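PDB 6P2I: glycerate dehydrogenase from Bacillus sp. 5mfcol3.1, which probably reduces acyclic imino acids to amino acids with NADPH as cofactor, intercepting imines released by a partner oxidase. Local coordinates for residues Tyr11-Ser14 / Trp15-Asn18. Residues are numbered along the deposited sequence; the frame is centred on the assembly and turned at random.
Sequences YLPS and WVIN
Leu-12 and Ile-17 meet at about a right angle, the leucine's CD2 lying 3.7 Å from CG1 of the isoleucine, while its other methyl, CD1, rests 3.7 Å from CG1 of Val-16. With CG anti to the backbone N (chi1 -165°), the forked leucine end also touches Phe-26 and Val-28 of strand 25-28. Cutting Leu-12 back to an alanine is likely to leave both branched residues without this apolar neighbour and a gap toward the strand. Pro-13 lies alongside Trp-15, Pro-13 CG being 3.6 Å from Trp-15 NE1. Small, buried Val-16 fits between proline, indole and Met-287, its CG2 3.8 Å from Pro-13 CG and over one indole face. Tryptophan suits its place by pairing that broad face with an N-H: Tyr-11 OH and Trp-15 NE1 hydrogen-bond to OE1 and OE2 of Glu-284, respectively, on helix 280-298. In the backbone, Ile-17 N donates nearly straight (168°) to Pro-13 O, and Asn-18 N to Ser-14 O at 2.8 Å. At the N-cap position proline's missing N-H costs the helix no bond. Helix 14-23 thus begins the beta-alpha-beta crossover between parallel strands 2-5 and 25-28, in what is probably the substrate-binding domain, as in D-2-hydroxyacid dehydrogenases.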
# COMPACT_ATOMS: atom_id res chain seq x y z
N TYR A 11 -19.52 -8.43 -14.42
CA TYR A 11 -20.16 -7.12 -14.45
C TYR A 11 -20.77 -6.91 -15.83
O TYR A 11 -20.08 -7.02 -16.84
CB TYR A 11 -19.14 -6.02 -14.12
CG TYR A 11 -19.71 -4.63 -14.03
CD1 TYR A 11 -20.69 -4.32 -13.09
CD2 TYR A 11 -19.26 -3.62 -14.88
CE1 TYR A 11 -21.22 -3.04 -13.00
CE2 TYR A 11 -19.78 -2.33 -14.79
CZ TYR A 11 -20.75 -2.05 -13.85
OH TYR A 11 -21.27 -0.78 -13.76
N LEU A 12 -22.08 -6.65 -15.86
CA LEU A 12 -22.80 -6.42 -17.11
C LEU A 12 -24.08 -5.68 -16.76
O LEU A 12 -25.17 -6.27 -16.71
CB LEU A 12 -23.08 -7.72 -17.87
CG LEU A 12 -23.51 -7.51 -19.33
CD1 LEU A 12 -22.32 -7.07 -20.21
CD2 LEU A 12 -24.18 -8.76 -19.90
N PRO A 13 -23.97 -4.38 -16.51
CA PRO A 13 -25.13 -3.62 -16.02
C PRO A 13 -26.16 -3.43 -17.12
O PRO A 13 -25.89 -3.66 -18.31
CB PRO A 13 -24.51 -2.29 -15.59
CG PRO A 13 -23.28 -2.16 -16.44
CD PRO A 13 -22.76 -3.56 -16.65
N SER A 14 -27.35 -3.00 -16.69
CA SER A 14 -28.48 -2.86 -17.61
C SER A 14 -28.15 -1.95 -18.78
O SER A 14 -28.57 -2.22 -19.92
CB SER A 14 -29.70 -2.33 -16.86
OG SER A 14 -30.16 -3.26 -15.91
N TRP A 15 -27.42 -0.86 -18.54
CA TRP A 15 -27.17 0.07 -19.63
C TRP A 15 -26.34 -0.58 -20.74
O TRP A 15 -26.56 -0.29 -21.92
CB TRP A 15 -26.50 1.35 -19.12
CG TRP A 15 -25.03 1.31 -18.82
CD1 TRP A 15 -24.46 1.17 -17.58
CD2 TRP A 15 -23.95 1.47 -19.74
NE1 TRP A 15 -23.08 1.22 -17.68
CE2 TRP A 15 -22.74 1.40 -19.00
CE3 TRP A 15 -23.88 1.65 -21.13
CZ2 TRP A 15 -21.49 1.50 -19.60
CZ3 TRP A 15 -22.62 1.75 -21.72
CH2 TRP A 15 -21.45 1.68 -20.96
N VAL A 16 -25.46 -1.51 -20.38
CA VAL A 16 -24.66 -2.22 -21.38
C VAL A 16 -25.51 -3.24 -22.11
O VAL A 16 -25.41 -3.38 -23.33
CB VAL A 16 -23.44 -2.87 -20.72
CG1 VAL A 16 -22.68 -3.71 -21.74
CG2 VAL A 16 -22.54 -1.81 -20.12
N ILE A 17 -26.33 -4.00 -21.37
CA ILE A 17 -27.24 -4.94 -22.03
C ILE A 17 -28.12 -4.21 -23.02
O ILE A 17 -28.32 -4.66 -24.16
CB ILE A 17 -28.06 -5.70 -20.98
CG1 ILE A 17 -27.13 -6.57 -20.13
CG2 ILE A 17 -29.16 -6.55 -21.65
CD1 ILE A 17 -27.79 -7.16 -18.90
N ASN A 18 -28.66 -3.05 -22.63
CA ASN A 18 -29.52 -2.30 -23.55
C ASN A 18 -28.73 -1.80 -24.75
O ASN A 18 -29.20 -1.86 -25.89
CB ASN A 18 -30.17 -1.12 -22.82
CG ASN A 18 -31.14 -1.57 -21.74
OD1 ASN A 18 -31.69 -2.66 -21.80
ND2 ASN A 18 -31.36 -0.71 -20.74